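Side-chain contacts in dehydrogenase (PDB 3UOE), which probably acts as an oxidoreductase of the LDH2/MDH2 (malate/L-lactate dehydrogenase) family and forms an assembly of two chains: residues Val119-Leu124 against Ala151-Ile156; Ile184-Pro187 against Pro192-Leu195; Arg309-Arg314 against Pro325-Arg330. All blocks are in the same frame, centred on the assembly; numbering follows the deposited sequence.

Interaction 1. Residues Val119-Leu124 against Ala151-Ile156; sequences VTRRIL and ARDGLI
R121 and D153 meet as stacked flat groups: the guanidinium and carboxylate planes are only 25° apart, and D153 CB stands 3.7 Å above the guanidinium, offset toward its rim. The shortest approach is R121 NH1 to D153 OD2 at 3.1 Å, but this oxygen sits off the guanidinium plane, where the N-H bonds do not aim, so the attraction of the salt bridge is electrostatic. The near-parallel planes suggest a stacked ion pair rather than a directed bond. Beneath it the contact turns apolar. The aliphatic part of R121 runs past L155, with R121 CG 3.7 Å from L155 CD1 and CD and NE nearly as close, and L124 meets the same residue tip to tip, L124 CD1 lying 3.5 Å from L155 CD2. One leucine thus divides its two methyls: CD1 mainly to the arginine chain, CD2 to L124.

R121 reaches this far because CG is anti to the backbone N (chi1 -173°) and the chain continues extended to NE. On the other side, a Schellman motif ends helix 144-152: G154, with positive phi, is its C-prime residue, G154 N bonds A151 O at 2.9 Å, and L155 N bonds back to a carbonyl of the helix's last turn. This turn brings D153 and L155 to face helix 109-127 before strand 156-161 begins. Further out, L124 also packs on A130 of strand 129-137 and on L290 of strand 285-291, which puts the leucine pair against the central mixed sheet, while R121 and D153 are exposed to solvent.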
loop_
_atom_site.group_PDB
_atom_site.type_symbol
_atom_site.label_atom_id
_atom_site.label_comp_id
_atom_site.label_asym_id
_atom_site.label_seq_id
_atom_site.Cartn_x
_atom_site.Cartn_y
_atom_site.Cartn_z
ATOM N N VAL A 119 6.605 22.467 1.607
ATOM C CA VAL A 119 8.000 22.469 1.196
ATOM C C VAL A 119 8.268 21.455 0.074
ATOM O O VAL A 119 8.943 21.758 -0.905
ATOM C CB VAL A 119 8.925 22.184 2.402
ATOM C CG1 VAL A 119 10.369 21.935 1.934
ATOM C CG2 VAL A 119 8.849 23.331 3.420
ATOM N N THR A 120 7.738 20.249 0.205
ATOM C CA THR A 120 7.997 19.247 -0.817
ATOM C C THR A 120 7.301 19.593 -2.127
ATOM O O THR A 120 7.846 19.350 -3.196
ATOM C CB THR A 120 7.620 17.821 -0.366
ATOM O OG1 THR A 120 6.229 17.777 -0.033
ATOM C CG2 THR A 120 8.441 17.423 0.837
ATOM N N ARG A 121 6.108 20.172 -2.039
ATOM C CA ARG A 121 5.356 20.546 -3.236
ATOM C C ARG A 121 6.127 21.512 -4.153
ATOM O O ARG A 121 6.022 21.434 -5.378
ATOM C CB ARG A 121 3.996 21.145 -2.858
ATOM C CG ARG A 121 3.109 21.397 -4.056
ATOM C CD ARG A 121 1.796 22.071 -3.695
ATOM N NE ARG A 121 1.048 22.419 -4.901
ATOM C CZ ARG A 121 -0.041 23.184 -4.914
ATOM N NH1 ARG A 121 -0.513 23.688 -3.781
ATOM N NH2 ARG A 121 -0.656 23.450 -6.062
ATOM N N ARG A 122 6.896 22.416 -3.549
ATOM C CA ARG A 122 7.679 23.395 -4.297
ATOM C C ARG A 122 8.654 22.733 -5.277
ATOM O O ARG A 122 8.891 23.232 -6.375
ATOM C CB ARG A 122 8.447 24.293 -3.321
ATOM C CG ARG A 122 7.560 25.288 -2.586
ATOM C CD ARG A 122 8.020 25.522 -1.145
ATOM N NE ARG A 122 9.135 26.462 -1.044
ATOM C CZ ARG A 122 9.784 26.740 0.087
ATOM N NH1 ARG A 122 9.437 26.145 1.223
ATOM N NH2 ARG A 122 10.786 27.615 0.087
ATOM N N ILE A 123 9.200 21.599 -4.859
ATOM C CA ILE A 123 10.232 20.873 -5.586
ATOM C C ILE A 123 9.673 20.042 -6.756
ATOM O O ILE A 123 10.377 19.764 -7.735
ATOM C CB ILE A 123 11.028 19.988 -4.574
ATOM C CG1 ILE A 123 12.355 20.648 -4.218
ATOM C CG2 ILE A 123 11.231 18.564 -5.068
ATOM C CD1 ILE A 123 12.204 21.883 -3.370
ATOM N N LEU A 124 8.398 19.676 -6.656
ATOM C CA LEU A 124 7.740 18.790 -7.621
ATOM C C LEU A 124 7.795 19.262 -9.075
ATOM O O LEU A 124 7.873 18.448 -10.002
ATOM C CB LEU A 124 6.284 18.572 -7.219
ATOM C CG LEU A 124 5.944 17.506 -6.188
ATOM C CD1 LEU A 124 4.421 17.310 -6.159
ATOM C CD2 LEU A 124 6.642 16.194 -6.513
ATOM N N ALA A 151 -4.650 15.801 -3.160
ATOM C CA ALA A 151 -5.505 15.560 -4.318
ATOM C C ALA A 151 -6.227 16.831 -4.751
ATOM O O ALA A 151 -6.403 17.072 -5.944
ATOM C CB ALA A 151 -6.505 14.429 -4.045
ATOM N N ARG A 152 -6.633 17.651 -3.789
ATOM C CA ARG A 152 -7.333 18.878 -4.133
ATOM C C ARG A 152 -6.400 19.854 -4.846
ATOM O O ARG A 152 -6.835 20.635 -5.693
ATOM C CB ARG A 152 -7.986 19.519 -2.905
ATOM C CG ARG A 152 -9.264 18.810 -2.462
ATOM C CD ARG A 152 -10.139 19.718 -1.625
ATOM N NE ARG A 152 -10.970 18.968 -0.690
ATOM C CZ ARG A 152 -11.910 19.513 0.079
ATOM N NH1 ARG A 152 -12.152 20.820 0.008
ATOM N NH2 ARG A 152 -12.616 18.753 0.910
ATOM N N ASP A 153 -5.116 19.787 -4.506
ATOM C CA ASP A 153 -4.090 20.571 -5.179
ATOM C C ASP A 153 -3.676 19.926 -6.492
ATOM O O ASP A 153 -2.691 20.332 -7.107
ATOM C CB ASP A 153 -2.862 20.734 -4.274
ATOM C CG ASP A 153 -3.048 21.828 -3.224
ATOM O OD1 ASP A 153 -3.876 22.741 -3.444
ATOM O OD2 ASP A 153 -2.361 21.779 -2.181
ATOM N N GLY A 154 -4.423 18.912 -6.918
ATOM C CA GLY A 154 -4.149 18.265 -8.186
ATOM C C GLY A 154 -2.933 17.359 -8.147
ATOM O O GLY A 154 -2.373 17.026 -9.185
ATOM N N LEU A 155 -2.526 16.952 -6.948
ATOM C CA LEU A 155 -1.396 16.036 -6.803
ATOM C C LEU A 155 -1.819 14.643 -6.345
ATOM O O LEU A 155 -2.877 14.465 -5.753
ATOM C CB LEU A 155 -0.373 16.606 -5.825
ATOM C CG LEU A 155 0.215 17.963 -6.207
ATOM C CD1 LEU A 155 0.913 18.600 -5.001
ATOM C CD2 LEU A 155 1.154 17.839 -7.414
ATOM N N ILE A 156 -0.982 13.656 -6.633
ATOM C CA ILE A 156 -1.122 12.333 -6.035
ATOM C C ILE A 156 -0.385 12.346 -4.705
ATOM O O ILE A 156 0.794 12.709 -4.648
ATOM C CB ILE A 156 -0.494 11.242 -6.920
ATOM C CG1 ILE A 156 -1.377 10.965 -8.141
ATOM C CG2 ILE A 156 -0.238 9.978 -6.105
ATOM C CD1 ILE A 156 -0.598 10.389 -9.353
#

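Interaction 2. Residues Ile184-Pro187 against Pro192-Leu195; sequences IGIP and PFVL
I184 N donates to L195 O at 2.6 Å, the shortest polar bond here. L195 N answers to I184 O at 2.9 Å in a nearly straight bond, with an N-H...O angle of 174°, so both backbone groups of I184 are used in one antiparallel hydrogen-bonded pair. Two residues on, I186 N bonds F193 O at 2.9 Å, whereas the return bond from F193 N to I186 O is weak. Between these rungs lies the non-hydrogen-bonded pair G185-V194, where G185 CA makes a CA-H...O contact with F193 O at 3.4 Å. The axes of 184-186 and 193-195 are 178° apart, antiparallel, as expected of a beta hairpin; strands 182-186 and 193-197 form one at the edge of the mixed sheet, 193-197 being its outermost strand within this chain.

I184, I186, F193 and L195 share one face. I186 and F193 lie side by side and point the same way, I186 CG1 being 3.8 Å from F193 CD1. With CG anti to the backbone N (chi1 169°), the phenyl ring reaches across toward I184, bringing F193 CE1 to 3.6 Å from I184 O and to 4.3 Å from I184 CG2. Trading the ring of F193 for the methyl of an alanine would probably open a gap beside I186 and deprive L258 of the second subunit of its aromatic partner. On this face I184, I186 and L195 also pack on A255, L259 and G251 of that subunit. Backbone hydrogen bonds therefore set the register of the strands, while the apolar face they present is buried in the subunit interface.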
loop_
_atom_site.group_PDB
_atom_site.type_symbol
_atom_site.label_atom_id
_atom_site.label_comp_id
_atom_site.label_asym_id
_atom_site.label_seq_id
_atom_site.Cartn_x
_atom_site.Cartn_y
_atom_site.Cartn_z
ATOM N N ILE A 184 -4.151 7.185 0.281
ATOM C CA ILE A 184 -3.816 7.534 -1.094
ATOM C C ILE A 184 -4.833 8.508 -1.694
ATOM O O ILE A 184 -6.018 8.201 -1.801
ATOM C CB ILE A 184 -3.688 6.282 -1.987
ATOM C CG1 ILE A 184 -2.634 5.328 -1.421
ATOM C CG2 ILE A 184 -3.328 6.673 -3.417
ATOM C CD1 ILE A 184 -2.489 4.028 -2.205
ATOM N N GLY A 185 -4.363 9.692 -2.071
ATOM C CA GLY A 185 -5.216 10.684 -2.704
ATOM C C GLY A 185 -4.896 10.827 -4.182
ATOM O O GLY A 185 -3.736 10.976 -4.569
ATOM N N ILE A 186 -5.926 10.778 -5.016
ATOM C CA ILE A 186 -5.719 10.880 -6.453
ATOM C C ILE A 186 -6.709 11.862 -7.063
ATOM O O ILE A 186 -7.919 11.727 -6.878
ATOM C CB ILE A 186 -5.808 9.498 -7.142
ATOM C CG1 ILE A 186 -4.795 8.527 -6.509
ATOM C CG2 ILE A 186 -5.556 9.637 -8.623
ATOM C CD1 ILE A 186 -4.762 7.142 -7.123
ATOM N N PRO A 187 -6.194 12.882 -7.771
ATOM C CA PRO A 187 -7.110 13.843 -8.391
ATOM C C PRO A 187 -8.081 13.135 -9.331
ATOM O O PRO A 187 -7.695 12.278 -10.130
ATOM C CB PRO A 187 -6.173 14.768 -9.179
ATOM C CG PRO A 187 -4.856 14.662 -8.483
ATOM C CD PRO A 187 -4.779 13.265 -7.928
ATOM N N PRO A 192 -12.205 14.029 -5.334
ATOM C CA PRO A 192 -11.007 13.204 -5.497
ATOM C C PRO A 192 -11.186 11.783 -4.974
ATOM O O PRO A 192 -11.940 11.549 -4.031
ATOM C CB PRO A 192 -9.945 13.933 -4.653
ATOM C CG PRO A 192 -10.629 15.108 -4.016
ATOM C CD PRO A 192 -12.101 14.951 -4.190
ATOM N N PHE A 193 -10.482 10.845 -5.595
ATOM C CA PHE A 193 -10.322 9.516 -5.035
ATOM C C PHE A 193 -9.522 9.645 -3.732
ATOM O O PHE A 193 -8.427 10.209 -3.721
ATOM C CB PHE A 193 -9.579 8.622 -6.027
ATOM C CG PHE A 193 -9.121 7.309 -5.442
ATOM C CD1 PHE A 193 -7.898 7.216 -4.778
ATOM C CD2 PHE A 193 -9.909 6.169 -5.558
ATOM C CE1 PHE A 193 -7.468 6.003 -4.237
ATOM C CE2 PHE A 193 -9.489 4.944 -5.028
ATOM C CZ PHE A 193 -8.267 4.861 -4.361
ATOM N N VAL A 194 -10.081 9.154 -2.634
ATOM C CA VAL A 194 -9.413 9.269 -1.338
ATOM C C VAL A 194 -9.495 7.967 -0.544
ATOM O O VAL A 194 -10.530 7.648 0.038
ATOM C CB VAL A 194 -9.978 10.441 -0.473
ATOM C CG1 VAL A 194 -9.276 10.489 0.879
ATOM C CG2 VAL A 194 -9.827 11.776 -1.200
ATOM N N LEU A 195 -8.388 7.226 -0.529
ATOM C CA LEU A 195 -8.297 5.969 0.199
ATOM C C LEU A 195 -7.530 6.176 1.495
ATOM O O LEU A 195 -6.471 6.799 1.491
ATOM C CB LEU A 195 -7.572 4.925 -0.646
ATOM C CG LEU A 195 -7.378 3.541 -0.021
ATOM C CD1 LEU A 195 -8.714 2.808 0.117
ATOM C CD2 LEU A 195 -6.387 2.721 -0.842
#

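Interaction 3. Residues Arg309-Arg314 against Pro325-Arg330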
loop_
_atom_site.group_PDB
_atom_site.type_symbol
_atom_site.label_atom_id
_atom_site.label_comp_id
_atom_site.label_asym_id
_atom_site.label_seq_id
_atom_site.Cartn_x
_atom_site.Cartn_y
_atom_site.Cartn_z
ATOM N N ARG A 309 -18.222 5.226 -14.262
ATOM C CA ARG A 309 -18.580 3.915 -14.783
ATOM C C ARG A 309 -18.705 2.887 -13.654
ATOM O O ARG A 309 -19.689 2.146 -13.572
ATOM C CB ARG A 309 -17.545 3.459 -15.821
ATOM C CG ARG A 309 -17.877 2.146 -16.494
ATOM C CD ARG A 309 -16.798 1.713 -17.481
ATOM N NE ARG A 309 -17.129 0.425 -18.087
ATOM C CZ ARG A 309 -16.500 -0.108 -19.129
ATOM N NH1 ARG A 309 -15.491 0.525 -19.710
ATOM N NH2 ARG A 309 -16.886 -1.282 -19.595
ATOM N N LEU A 310 -17.706 2.853 -12.778
ATOM C CA LEU A 310 -17.718 1.937 -11.637
ATOM C C LEU A 310 -18.935 2.160 -10.734
ATOM O O LEU A 310 -19.590 1.202 -10.309
ATOM C CB LEU A 310 -16.421 2.060 -10.829
ATOM C CG LEU A 310 -15.281 1.092 -11.175
ATOM C CD1 LEU A 310 -15.029 1.070 -12.669
ATOM C CD2 LEU A 310 -14.000 1.434 -10.409
ATOM N N ARG A 311 -19.238 3.425 -10.452
ATOM C CA ARG A 311 -20.381 3.776 -9.606
ATOM C C ARG A 311 -21.704 3.271 -10.186
ATOM O O ARG A 311 -22.634 2.946 -9.444
ATOM C CB ARG A 311 -20.461 5.296 -9.414
ATOM C CG ARG A 311 -19.414 5.874 -8.470
ATOM C CD ARG A 311 -19.828 7.273 -7.995
ATOM N NE ARG A 311 -18.771 7.917 -7.222
ATOM C CZ ARG A 311 -17.794 8.630 -7.763
ATOM N NH1 ARG A 311 -17.743 8.793 -9.080
ATOM N NH2 ARG A 311 -16.865 9.179 -6.993
ATOM N N LEU A 312 -21.781 3.211 -11.514
ATOM C CA LEU A 312 -23.018 2.837 -12.195
ATOM C C LEU A 312 -23.013 1.386 -12.630
ATOM O O LEU A 312 -23.940 0.942 -13.294
ATOM C CB LEU A 312 -23.264 3.726 -13.418
ATOM C CG LEU A 312 -23.574 5.208 -13.172
ATOM C CD1 LEU A 312 -23.427 6.012 -14.467
ATOM C CD2 LEU A 312 -24.960 5.400 -12.550
ATOM N N SER A 313 -21.967 0.651 -12.269
ATOM C CA SER A 313 -21.847 -0.738 -12.692
ATOM C C SER A 313 -22.764 -1.612 -11.857
ATOM O O SER A 313 -23.274 -1.174 -10.821
ATOM C CB SER A 313 -20.401 -1.219 -12.581
ATOM O OG SER A 313 -19.980 -1.243 -11.229
ATOM N N ARG A 314 -22.967 -2.850 -12.299
ATOM C CA ARG A 314 -23.916 -3.750 -11.651
ATOM C C ARG A 314 -23.584 -4.028 -10.183
ATOM O O ARG A 314 -22.551 -4.637 -9.867
ATOM C CB ARG A 314 -24.024 -5.062 -12.424
ATOM C CG ARG A 314 -25.147 -5.976 -11.967
ATOM C CD ARG A 314 -25.217 -7.216 -12.860
ATOM N NE ARG A 314 -23.902 -7.841 -12.975
ATOM C CZ ARG A 314 -23.452 -8.447 -14.067
ATOM N NH1 ARG A 314 -24.205 -8.516 -15.156
ATOM N NH2 ARG A 314 -22.239 -8.974 -14.074
ATOM N N PRO A 325 -13.758 4.932 -3.015
ATOM C CA PRO A 325 -13.153 5.372 -1.751
ATOM C C PRO A 325 -13.207 6.884 -1.607
ATOM O O PRO A 325 -12.711 7.609 -2.478
ATOM C CB PRO A 325 -11.705 4.892 -1.876
ATOM C CG PRO A 325 -11.824 3.630 -2.682
ATOM C CD PRO A 325 -12.950 3.892 -3.682
ATOM N N GLY A 326 -13.818 7.357 -0.526
ATOM C CA GLY A 326 -14.053 8.781 -0.363
ATOM C C GLY A 326 -15.513 9.207 -0.467
ATOM O O GLY A 326 -15.891 10.245 0.070
ATOM N N ASP A 327 -16.339 8.420 -1.152
ATOM C CA ASP A 327 -17.776 8.717 -1.234
ATOM C C ASP A 327 -18.435 8.688 0.142
ATOM O O ASP A 327 -19.102 9.645 0.551
ATOM C CB ASP A 327 -18.501 7.718 -2.145
ATOM C CG ASP A 327 -18.102 7.857 -3.604
ATOM O OD1 ASP A 327 -17.528 8.905 -3.984
ATOM O OD2 ASP A 327 -18.369 6.909 -4.370
ATOM N N GLY A 328 -18.261 7.582 0.851
ATOM C CA GLY A 328 -18.889 7.425 2.148
ATOM C C GLY A 328 -18.535 8.564 3.087
ATOM O O GLY A 328 -19.413 9.190 3.679
ATOM N N ALA A 329 -17.242 8.837 3.214
ATOM C CA ALA A 329 -16.763 9.893 4.094
ATOM C C ALA A 329 -17.421 11.227 3.744
ATOM O O ALA A 329 -17.863 11.971 4.628
ATOM C CB ALA A 329 -15.248 10.001 4.013
ATOM N N ARG A 330 -17.493 11.525 2.451
ATOM C CA ARG A 330 -18.119 12.766 2.006
ATOM C C ARG A 330 -19.607 12.818 2.331
ATOM O O ARG A 330 -20.106 13.845 2.784
ATOM C CB ARG A 330 -17.879 13.009 0.511
ATOM C CG ARG A 330 -16.568 13.733 0.237
ATOM C CD ARG A 330 -16.477 14.198 -1.199
ATOM N NE ARG A 330 -16.487 13.069 -2.118
ATOM C CZ ARG A 330 -15.393 12.421 -2.512
ATOM N NH1 ARG A 330 -14.183 12.790 -2.077
ATOM N NH2 ARG A 330 -15.513 11.403 -3.355
#
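D327 meets the R311 guanidinium at its edge, with D327 CG in the guanidinium plane, and R330 NH2 also lies at that group's edge. The R311 chain, CG anti to the carbonyl carbon (chi1 -74°), runs extended to NE to reach the carboxylate. The grip is side-on and two-pronged: R311 NE donates to D327 OD2 at 3.1 Å, and R311 NH2 to D327 OD1, also at 3.1 Å. OD1 uses its syn lone pair, whereas NE stands 26° out of the carboxylate plane, a twist in keeping with the 35° between the two flat groups. Over the centre of one face of the R330 guanidinium sits G326 O, 3.4 Å above the plane. R330 NH2 also makes a weak hydrogen bond to D327 OD1 at 3.3 Å, completing a salt-bridge network in which the carboxylate lies between two arginines and would offset their like charges, R311 NH2 and R330 NH2 being 4.5 Å apart. D327 OD2 also accepts from I324 N, and R311 NH1 pairs with D308. The contact joins the C-terminal end of helix 300-311 to the first turn of helix 327-339, while R330 NH1 reaches P192 O, just before strand 193-197.

Along the chain the three contacts follow in series, each closing before the next opens. Interactions 1 and 2 have centres about 13 Å apart and touch where L155 and G154 pack on P187, and A151 on P192; they share the central mixed sheet, in which strands 156-161 and 182-186 are neighbours. Interactions 2 and 3, with centres about 12 Å apart, are joined through V194 N and P325 O, probably hydrogen-bonded, and through F193 packing on P325. Interactions 1 and 3, about 25 Å apart between centres, do not touch. The hairpin 182-197 thus lies between two helix-end contacts, and all three reach the second subunit, tying this part of the fold to the dimer.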